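Local coordinates for protein beta-1,3-1,4-glucanase (Caldicellulosiruptor sp. F32, PDB 5H4R) that probably hydrolyses mixed-linkage beta-1,3-1,4-glucans as a family 5 glycoside hydrolase and holds a glucose chain in its binding pocket, at residues F112-R117 with T168-R173; R302-F307 with A343-R348; A213-N218 with D252-P257. The protein carries 1 engineered substitution. All blocks are in the same frame, centred on the assembly; numbering follows the deposited sequence.

Interaction 1: residues F112-R117 with T168-R173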
loop_
_atom_site.group_PDB
_atom_site.type_symbol
_atom_site.label_atom_id
_atom_site.label_comp_id
_atom_site.label_asym_id
_atom_site.label_seq_id
_atom_site.Cartn_x
_atom_site.Cartn_y
_atom_site.Cartn_z
ATOM N N PHE A 112 14.190 15.674 -12.579
ATOM C CA PHE A 112 13.342 15.414 -11.410
ATOM C C PHE A 112 14.147 15.389 -10.110
ATOM O O PHE A 112 14.075 14.443 -9.312
ATOM C CB PHE A 112 12.561 14.092 -11.547
ATOM C CG PHE A 112 11.793 13.933 -12.845
ATOM C CD1 PHE A 112 10.607 14.620 -13.070
ATOM C CD2 PHE A 112 12.227 13.037 -13.808
ATOM C CE1 PHE A 112 9.900 14.453 -14.241
ATOM C CE2 PHE A 112 11.512 12.860 -14.984
ATOM C CZ PHE A 112 10.348 13.564 -15.201
ATOM N N THR A 113 14.864 16.472 -9.867
ATOM C CA THR A 113 15.602 16.590 -8.617
ATOM C C THR A 113 14.630 16.771 -7.472
ATOM O O THR A 113 13.865 17.741 -7.462
ATOM C CB THR A 113 16.565 17.769 -8.660
ATOM O OG1 THR A 113 17.470 17.617 -9.752
ATOM C CG2 THR A 113 17.360 17.836 -7.362
ATOM N N ILE A 114 14.702 15.885 -6.483
ATOM C CA ILE A 114 13.828 15.973 -5.311
ATOM C C ILE A 114 14.333 17.072 -4.384
ATOM O O ILE A 114 15.527 17.145 -4.065
ATOM C CB ILE A 114 13.757 14.627 -4.571
ATOM C CG1 ILE A 114 13.201 13.518 -5.479
ATOM C CG2 ILE A 114 12.883 14.762 -3.335
ATOM C CD1 ILE A 114 13.375 12.123 -4.898
ATOM N N SER A 115 13.410 17.927 -3.954
ATOM C CA SER A 115 13.696 18.936 -2.946
ATOM C C SER A 115 14.335 18.306 -1.719
ATOM O O SER A 115 13.803 17.346 -1.151
ATOM C CB SER A 115 12.404 19.642 -2.537
ATOM O OG SER A 115 12.533 20.154 -1.220
ATOM N N LYS A 116 15.484 18.851 -1.325
ATOM C CA LYS A 116 16.170 18.339 -0.145
ATOM C C LYS A 116 15.296 18.438 1.103
ATOM O O LYS A 116 15.284 17.513 1.920
ATOM C CB LYS A 116 17.482 19.076 0.072
ATOM C CG LYS A 116 18.316 18.467 1.187
ATOM C CD LYS A 116 19.665 19.174 1.325
ATOM C CE LYS A 116 20.472 18.623 2.494
ATOM N NZ LYS A 116 19.771 18.798 3.800
ATOM N N ARG A 117 14.569 19.552 1.279
ATOM C CA ARG A 117 13.765 19.706 2.489
ATOM C C ARG A 117 12.694 18.636 2.562
ATOM O O ARG A 117 12.422 18.086 3.632
ATOM C CB ARG A 117 13.131 21.102 2.549
ATOM C CG ARG A 117 14.148 22.172 2.834
ATOM C CD ARG A 117 13.516 23.537 2.944
ATOM N NE ARG A 117 12.657 23.671 4.121
ATOM C CZ ARG A 117 11.337 23.867 4.090
ATOM N NH1 ARG A 117 10.689 23.964 2.942
ATOM N NH2 ARG A 117 10.663 23.995 5.224
ATOM N N THR A 168 16.678 6.386 -7.884
ATOM C CA THR A 168 18.096 6.583 -7.623
ATOM C C THR A 168 18.277 7.487 -6.412
ATOM O O THR A 168 19.084 7.208 -5.516
ATOM C CB THR A 168 18.798 7.174 -8.853
ATOM O OG1 THR A 168 18.805 6.232 -9.925
ATOM C CG2 THR A 168 20.242 7.522 -8.534
ATOM N N GLN A 169 17.520 8.589 -6.368
ATOM C CA GLN A 169 17.659 9.549 -5.283
ATOM C C GLN A 169 17.197 8.959 -3.966
ATOM O O GLN A 169 17.883 9.092 -2.947
ATOM C CB GLN A 169 16.884 10.824 -5.585
ATOM C CG GLN A 169 17.484 11.623 -6.705
ATOM C CD GLN A 169 16.621 12.787 -7.083
ATOM O OE1 GLN A 169 16.635 13.836 -6.414
ATOM N NE2 GLN A 169 15.877 12.637 -8.172
ATOM N N VAL A 170 16.019 8.330 -3.956
ATOM C CA VAL A 170 15.486 7.787 -2.711
ATOM C C VAL A 170 16.327 6.604 -2.243
ATOM O O VAL A 170 16.702 6.509 -1.065
ATOM C CB VAL A 170 14.005 7.415 -2.883
ATOM C CG1 VAL A 170 13.470 6.721 -1.630
ATOM C CG2 VAL A 170 13.204 8.683 -3.221
ATOM N N ALA A 171 16.629 5.668 -3.143
ATOM C CA ALA A 171 17.401 4.503 -2.729
ATOM C C ALA A 171 18.770 4.915 -2.210
ATOM O O ALA A 171 19.278 4.340 -1.238
ATOM C CB ALA A 171 17.546 3.514 -3.885
ATOM N N THR A 172 19.387 5.921 -2.837
ATOM C CA THR A 172 20.696 6.357 -2.367
ATOM C C THR A 172 20.601 6.923 -0.953
ATOM O O THR A 172 21.444 6.628 -0.098
ATOM C CB THR A 172 21.303 7.387 -3.342
ATOM O OG1 THR A 172 21.561 6.764 -4.603
ATOM C CG2 THR A 172 22.625 7.918 -2.805
ATOM N N ARG A 173 19.578 7.730 -0.676
ATOM C CA ARG A 173 19.445 8.310 0.655
ATOM C C ARG A 173 19.342 7.221 1.712
ATOM O O ARG A 173 19.899 7.359 2.802
ATOM C CB ARG A 173 18.215 9.219 0.701
ATOM C CG ARG A 173 17.902 9.844 2.066
ATOM C CD ARG A 173 19.006 10.792 2.508
ATOM N NE ARG A 173 18.993 12.056 1.759
ATOM C CZ ARG A 173 18.354 13.154 2.154
ATOM N NH1 ARG A 173 17.686 13.162 3.290
ATOM N NH2 ARG A 173 18.413 14.260 1.433
#

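Interaction 2: residues R302-F307 with A343-R348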
loop_
_atom_site.group_PDB
_atom_site.type_symbol
_atom_site.label_atom_id
_atom_site.label_comp_id
_atom_site.label_asym_id
_atom_site.label_seq_id
_atom_site.Cartn_x
_atom_site.Cartn_y
_atom_site.Cartn_z
ATOM N N ARG A 302 -17.507 -13.523 0.303
ATOM C CA ARG A 302 -17.118 -14.101 -0.987
ATOM C C ARG A 302 -15.927 -13.393 -1.644
ATOM O O ARG A 302 -14.985 -14.047 -2.113
ATOM C CB ARG A 302 -18.323 -14.061 -1.930
ATOM C CG ARG A 302 -18.095 -14.819 -3.207
ATOM C CD ARG A 302 -19.197 -14.471 -4.256
ATOM N NE ARG A 302 -18.872 -13.202 -4.903
ATOM C CZ ARG A 302 -19.324 -12.813 -6.083
ATOM N NH1 ARG A 302 -20.163 -13.573 -6.769
ATOM N NH2 ARG A 302 -18.921 -11.650 -6.579
ATOM N N ASP A 303 -16.004 -12.068 -1.789
ATOM C CA ASP A 303 -14.988 -11.369 -2.579
ATOM C C ASP A 303 -13.626 -11.340 -1.882
ATOM O O ASP A 303 -12.600 -11.244 -2.564
ATOM C CB ASP A 303 -15.432 -9.933 -2.870
ATOM C CG ASP A 303 -16.584 -9.838 -3.862
ATOM O OD1 ASP A 303 -16.999 -10.868 -4.437
ATOM O OD2 ASP A 303 -17.048 -8.692 -4.101
ATOM N N ILE A 304 -13.604 -11.412 -0.549
ATOM C CA ILE A 304 -12.358 -11.514 0.216
ATOM C C ILE A 304 -11.704 -12.852 -0.052
ATOM O O ILE A 304 -10.538 -12.927 -0.460
ATOM C CB ILE A 304 -12.651 -11.320 1.715
ATOM C CG1 ILE A 304 -13.170 -9.904 1.960
ATOM C CG2 ILE A 304 -11.422 -11.632 2.584
ATOM C CD1 ILE A 304 -13.739 -9.662 3.288
ATOM N N ASP A 305 -12.462 -13.935 0.146
ATOM C CA ASP A 305 -11.923 -15.266 -0.078
ATOM C C ASP A 305 -11.386 -15.409 -1.490
ATOM O O ASP A 305 -10.329 -16.019 -1.701
ATOM C CB ASP A 305 -12.987 -16.339 0.131
ATOM C CG ASP A 305 -13.585 -16.336 1.514
ATOM O OD1 ASP A 305 -12.991 -15.761 2.435
ATOM O OD2 ASP A 305 -14.658 -16.962 1.678
ATOM N N TYR A 306 -12.129 -14.908 -2.481
ATOM C CA TYR A 306 -11.803 -15.223 -3.865
ATOM C C TYR A 306 -10.444 -14.674 -4.266
ATOM O O TYR A 306 -9.615 -15.402 -4.819
ATOM C CB TYR A 306 -12.861 -14.701 -4.824
ATOM C CG TYR A 306 -12.606 -15.225 -6.232
ATOM C CD1 TYR A 306 -12.699 -16.587 -6.488
ATOM C CD2 TYR A 306 -12.246 -14.389 -7.275
ATOM C CE1 TYR A 306 -12.447 -17.107 -7.729
ATOM C CE2 TYR A 306 -12.005 -14.917 -8.553
ATOM C CZ TYR A 306 -12.102 -16.273 -8.759
ATOM O OH TYR A 306 -11.863 -16.841 -10.008
ATOM N N PHE A 307 -10.208 -13.376 -4.058
ATOM C CA PHE A 307 -8.936 -12.857 -4.540
ATOM C C PHE A 307 -7.779 -13.413 -3.713
ATOM O O PHE A 307 -6.694 -13.649 -4.248
ATOM C CB PHE A 307 -8.954 -11.307 -4.581
ATOM C CG PHE A 307 -8.559 -10.637 -3.292
ATOM C CD1 PHE A 307 -7.223 -10.324 -3.011
ATOM C CD2 PHE A 307 -9.516 -10.262 -2.383
ATOM C CE1 PHE A 307 -6.881 -9.711 -1.837
ATOM C CE2 PHE A 307 -9.169 -9.644 -1.197
ATOM C CZ PHE A 307 -7.841 -9.353 -0.933
ATOM N N ALA A 343 -13.005 -6.499 9.694
ATOM C CA ALA A 343 -11.569 -6.354 9.892
ATOM C C ALA A 343 -10.961 -7.625 10.450
ATOM O O ALA A 343 -9.878 -8.052 10.008
ATOM C CB ALA A 343 -11.273 -5.175 10.822
ATOM N N ALA A 344 -11.644 -8.258 11.399
ATOM C CA ALA A 344 -11.164 -9.521 11.926
ATOM C C ALA A 344 -11.115 -10.571 10.826
ATOM O O ALA A 344 -10.140 -11.320 10.710
ATOM C CB ALA A 344 -12.067 -9.987 13.068
ATOM N N TYR A 345 -12.186 -10.674 10.040
ATOM C CA TYR A 345 -12.248 -11.709 9.019
ATOM C C TYR A 345 -11.176 -11.497 7.963
ATOM O O TYR A 345 -10.478 -12.441 7.573
ATOM C CB TYR A 345 -13.636 -11.743 8.371
ATOM C CG TYR A 345 -13.768 -12.881 7.392
ATOM C CD1 TYR A 345 -14.182 -14.133 7.825
ATOM C CD2 TYR A 345 -13.477 -12.709 6.053
ATOM C CE1 TYR A 345 -14.296 -15.195 6.940
ATOM C CE2 TYR A 345 -13.598 -13.780 5.145
ATOM C CZ TYR A 345 -13.997 -15.006 5.600
ATOM O OH TYR A 345 -14.122 -16.061 4.729
ATOM N N TYR A 346 -11.039 -10.255 7.479
ATOM C CA TYR A 346 -10.096 -9.953 6.415
ATOM C C TYR A 346 -8.676 -10.304 6.846
ATOM O O TYR A 346 -7.946 -10.984 6.117
ATOM C CB TYR A 346 -10.225 -8.485 6.048
ATOM C CG TYR A 346 -9.547 -8.058 4.779
ATOM C CD1 TYR A 346 -8.158 -7.958 4.706
ATOM C CD2 TYR A 346 -10.284 -7.672 3.677
ATOM C CE1 TYR A 346 -7.536 -7.522 3.542
ATOM C CE2 TYR A 346 -9.661 -7.247 2.502
ATOM C CZ TYR A 346 -8.293 -7.179 2.456
ATOM O OH TYR A 346 -7.675 -6.731 1.316
ATOM N N VAL A 347 -8.288 -9.889 8.059
ATOM C CA VAL A 347 -6.937 -10.170 8.547
ATOM C C VAL A 347 -6.723 -11.677 8.745
ATOM O O VAL A 347 -5.669 -12.217 8.387
ATOM C CB VAL A 347 -6.661 -9.367 9.830
ATOM C CG1 VAL A 347 -5.352 -9.825 10.487
ATOM C CG2 VAL A 347 -6.576 -7.912 9.498
ATOM N N ARG A 348 -7.697 -12.393 9.308
ATOM C CA ARG A 348 -7.500 -13.839 9.470
ATOM C C ARG A 348 -7.461 -14.563 8.123
ATOM O O ARG A 348 -6.631 -15.465 7.912
ATOM C CB ARG A 348 -8.601 -14.437 10.338
ATOM C CG ARG A 348 -8.521 -15.975 10.487
ATOM C CD ARG A 348 -7.204 -16.448 11.063
ATOM N NE ARG A 348 -7.010 -17.880 10.830
ATOM C CZ ARG A 348 -5.820 -18.486 10.801
ATOM N NH1 ARG A 348 -4.707 -17.797 10.990
ATOM N NH2 ARG A 348 -5.740 -19.793 10.567
#

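Interaction 3: residues A213-N218 with D252-P257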
loop_
_atom_site.group_PDB
_atom_site.type_symbol
_atom_site.label_atom_id
_atom_site.label_comp_id
_atom_site.label_asym_id
_atom_site.label_seq_id
_atom_site.Cartn_x
_atom_site.Cartn_y
_atom_site.Cartn_z
ATOM N N ALA A 213 3.926 -1.763 -20.240
ATOM C CA ALA A 213 4.668 -0.628 -19.726
ATOM C C ALA A 213 4.940 -0.788 -18.241
ATOM O O ALA A 213 6.023 -0.436 -17.770
ATOM C CB ALA A 213 3.893 0.662 -19.992
ATOM N N ILE A 214 3.965 -1.311 -17.490
ATOM C CA ILE A 214 4.141 -1.510 -16.049
ATOM C C ILE A 214 5.213 -2.557 -15.795
ATOM O O ILE A 214 6.027 -2.411 -14.872
ATOM C CB ILE A 214 2.800 -1.881 -15.381
ATOM C CG1 ILE A 214 1.883 -0.658 -15.312
ATOM C CG2 ILE A 214 3.016 -2.394 -13.931
ATOM C CD1 ILE A 214 0.472 -0.975 -14.950
ATOM N N ASN A 215 5.232 -3.623 -16.598
ATOM C CA ASN A 215 6.300 -4.621 -16.484
ATOM C C ASN A 215 7.666 -3.969 -16.689
ATOM O O ASN A 215 8.604 -4.210 -15.921
ATOM C CB ASN A 215 6.093 -5.748 -17.492
ATOM C CG ASN A 215 4.968 -6.699 -17.110
ATOM O OD1 ASN A 215 4.591 -6.797 -15.943
ATOM N ND2 ASN A 215 4.444 -7.432 -18.105
ATOM N N LYS A 216 7.785 -3.123 -17.716
ATOM C CA LYS A 216 9.047 -2.454 -18.003
ATOM C C LYS A 216 9.451 -1.541 -16.858
ATOM O O LYS A 216 10.620 -1.511 -16.439
ATOM C CB LYS A 216 8.924 -1.642 -19.295
ATOM C CG LYS A 216 10.085 -0.688 -19.579
ATOM C CD LYS A 216 11.419 -1.438 -19.845
ATOM C CE LYS A 216 12.491 -0.479 -20.357
ATOM N NZ LYS A 216 13.816 -1.139 -20.494
ATOM N N LEU A 217 8.500 -0.757 -16.358
ATOM C CA LEU A 217 8.816 0.208 -15.309
ATOM C C LEU A 217 9.131 -0.480 -13.986
ATOM O O LEU A 217 9.947 0.031 -13.211
ATOM C CB LEU A 217 7.658 1.182 -15.162
ATOM C CG LEU A 217 7.458 2.074 -16.396
ATOM C CD1 LEU A 217 6.092 2.775 -16.401
ATOM C CD2 LEU A 217 8.580 3.109 -16.493
ATOM N N ASN A 218 8.522 -1.638 -13.721
ATOM C CA ASN A 218 8.886 -2.412 -12.537
ATOM C C ASN A 218 10.285 -2.990 -12.668
ATOM O O ASN A 218 11.037 -3.028 -11.684
ATOM C CB ASN A 218 7.876 -3.532 -12.279
ATOM C CG ASN A 218 6.609 -3.049 -11.605
ATOM O OD1 ASN A 218 6.574 -1.996 -10.974
ATOM N ND2 ASN A 218 5.554 -3.866 -11.694
ATOM N N ASP A 252 -1.724 -13.730 -16.914
ATOM C CA ASP A 252 -0.482 -14.333 -17.402
ATOM C C ASP A 252 0.516 -13.271 -17.841
ATOM O O ASP A 252 1.732 -13.494 -17.795
ATOM C CB ASP A 252 -0.774 -15.269 -18.576
ATOM C CG ASP A 252 -1.560 -16.491 -18.175
ATOM O OD1 ASP A 252 -1.622 -16.813 -16.965
ATOM O OD2 ASP A 252 -2.092 -17.148 -19.093
ATOM N N GLU A 253 0.021 -12.114 -18.281
ATOM C CA GLU A 253 0.881 -11.090 -18.844
ATOM C C GLU A 253 1.704 -10.347 -17.795
ATOM O O GLU A 253 2.646 -9.649 -18.179
ATOM C CB GLU A 253 0.043 -10.088 -19.643
ATOM C CG GLU A 253 -0.487 -10.658 -20.954
ATOM C CD GLU A 253 -1.828 -11.363 -20.821
ATOM O OE1 GLU A 253 -2.304 -11.590 -19.689
ATOM O OE2 GLU A 253 -2.403 -11.706 -21.873
ATOM N N PHE A 254 1.375 -10.475 -16.512
ATOM C CA PHE A 254 2.163 -9.836 -15.470
ATOM C C PHE A 254 3.489 -10.570 -15.328
ATOM O O PHE A 254 3.535 -11.803 -15.344
ATOM C CB PHE A 254 1.412 -9.840 -14.138
ATOM C CG PHE A 254 2.231 -9.310 -13.005
ATOM C CD1 PHE A 254 2.430 -7.958 -12.867
ATOM C CD2 PHE A 254 2.824 -10.168 -12.094
ATOM C CE1 PHE A 254 3.204 -7.450 -11.827
ATOM C CE2 PHE A 254 3.620 -9.664 -11.078
ATOM C CZ PHE A 254 3.813 -8.322 -10.947
ATOM N N LYS A 255 4.582 -9.809 -15.201
ATOM C CA LYS A 255 5.911 -10.400 -15.076
ATOM C C LYS A 255 6.575 -9.927 -13.798
ATOM O O LYS A 255 6.696 -8.714 -13.562
ATOM C CB LYS A 255 6.789 -10.041 -16.273
ATOM C CG LYS A 255 6.302 -10.564 -17.594
ATOM C CD LYS A 255 7.231 -10.101 -18.706
ATOM C CE LYS A 255 6.781 -10.628 -20.055
ATOM N NZ LYS A 255 7.580 -10.036 -21.163
ATOM N N ILE A 256 7.011 -10.871 -12.974
ATOM C CA ILE A 256 7.877 -10.495 -11.850
ATOM C C ILE A 256 9.225 -10.065 -12.413
ATOM O O ILE A 256 9.815 -10.814 -13.217
ATOM C CB ILE A 256 8.046 -11.660 -10.881
ATOM C CG1 ILE A 256 6.711 -12.095 -10.283
ATOM C CG2 ILE A 256 9.022 -11.258 -9.741
ATOM C CD1 ILE A 256 6.809 -13.372 -9.477
ATOM N N PRO A 257 9.745 -8.891 -12.048
ATOM C CA PRO A 257 11.041 -8.460 -12.582
ATOM C C PRO A 257 12.153 -9.436 -12.253
ATOM O O PRO A 257 12.177 -10.041 -11.180
ATOM C CB PRO A 257 11.300 -7.115 -11.885
ATOM C CG PRO A 257 10.044 -6.701 -11.322
ATOM C CD PRO A 257 9.147 -7.891 -11.155
HETATM O O HOH W 1 5.837 -6.158 -13.507
HETATM O O HOH W 2 8.766 -6.804 -14.834
#

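Interaction 1: residues F112-R117 with T168-R173
Gln169 presents its side-chain amide to the backbone of Phe112 and Ile114 and clasps it with both ends. Its NE2 donates to Phe112 O at 2.8 Å, a nearly straight bond (166° at the hydrogen) that lies in the plane of the Gln169 amide but meets the Phe112 carbonyl from above its own plane. In return, Ile114 N gives its hydrogen to Gln169 OE1, also at 2.8 Å, in the carbonyl plane and on a lone pair. The glutamine thus satisfies a C=O and an N-H two residues apart, much as a residue of a parallel strand would. Its extended chain (chi2 174°) carries CD far enough from helix 156-173 to do so. Ile114 slides past in the opposite direction, CG1 lying 3.6 Å from Gln169 OE1, and its CD1 touches Val170 CG2 at 3.8 Å. Further out, Gln169 NE2 has a second acceptor, Ser165 O. Lys116 CG lies at the edge of the Arg173 guanidinium; the two like charges share Asp120, and Arg173 NH1 also binds Gln123. Strand 113-114, the partner of 107-108 in a small hairpin sheet, is thereby joined to helix 156-173 just before the chain enters helix 116-131.

Interaction 2: residues R302-F307 with A343-R348
Tyr345 OH donates a hydrogen bond of 2.6 Å to Asp305 OD1, which accepts on its syn lone pair. The bond links two neighbouring helices on the outside of the TIM barrel, 298-316 and 336-352, which precede and follow barrel strand 322-327. Their short segments run nearly parallel, 13° apart, with axes 10.4 Å from each other. Tyr345 CG stands anti to its backbone N (chi1 -175°), pointing toward helix 298-316. Asp305 OD1 lies at the ring edge, in its plane, with carboxylate and ring planes 43° apart. Ile304 touches both tyrosines: its CG2 reaches the Tyr345 ring edge, 4.0 Å from CE2, while its CD1 lies 4.0 Å from Tyr346 CD2. Deeper toward the barrel, Phe307 and Tyr346 cross at about a right angle and both pack on Ile324 of strand 322-327. Tyr346 also stacks on Phe327, and its hydroxyl is hydrogen-bonded to Ala273 O, so this buried polar end has a backbone partner. Phe307 CG sits between the backbone N and the carbonyl carbon, and the ring's tip atom CZ comes to 3.5 Å from Tyr346 OH, which lies at the ring edge, near its plane.

Interaction 3: residues A213-N218 with D252-P257
The loop that follows helix 247-250 and leads to barrel strand 267-272 lies against helix 205-226, and Asn215 of that helix bonds to its backbone with both ends of one amide. Asn215 ND2 donates to Glu253 O at 2.9 Å, close to the planes of both groups. Lys255 N donates to Asn215 OD1 at 3.1 Å, arriving from well above the carbonyl plane, 48° out of it. Asn215 CG, anti to the carbonyl carbon and beside the backbone N (chi1 -74°), is set toward the loop, which brings the amide to these partners. Lys255 crosses it at about a right angle, CG 3.7 Å from Asn215 ND2, before its extended chain runs outward. An alanine in place of Asn215 would probably leave Glu253 O and Lys255 N without these mates and let the loop shift against the helix. In the TIM barrel, helix 205-226 comes after strand 181-184, whereas the loop comes after strand 237-240, so the contact joins two successive beta-alpha units. Asn218 ND2 reaches into that strand by bonding Pro240 O, and it also donates to water 1 at 2.9 Å. The same water lies 2.8 Å from Asn215 OD1 and 2.7 Å from Lys255 O; a second water sits between Asn215 O and Lys255 O. Glu253 turns its carboxylate to Arg208, about two turns before Asn215 in helix 205-226. Beyond the waters Phe254 rests on Ile269 of strand 267-272, and Pro257 CG lies 3.8 Å from Asn218 O, the proline also touching Gln219 and Val222.

All three contacts lie in the outer layer of one TIM barrel, within the family 5 catalytic fold. Along the chain they come in the order interaction 1, interaction 3, interaction 2, each closing before the next opens. Interactions 1 and 2 are on opposite sides of the chain's centre, their centres about 37 Å apart; that of interaction 3 is about 25 Å and 26 Å from theirs. None touches another, though Leu217 of segment 213-218 packs on helix 156-173, which carries part of interaction 1. Interactions 1 and 3 each use a side-chain amide from a helix to hold loop or strand backbone, whereas interaction 2 joins helix to helix; each contact joins one pair of successive beta-alpha units.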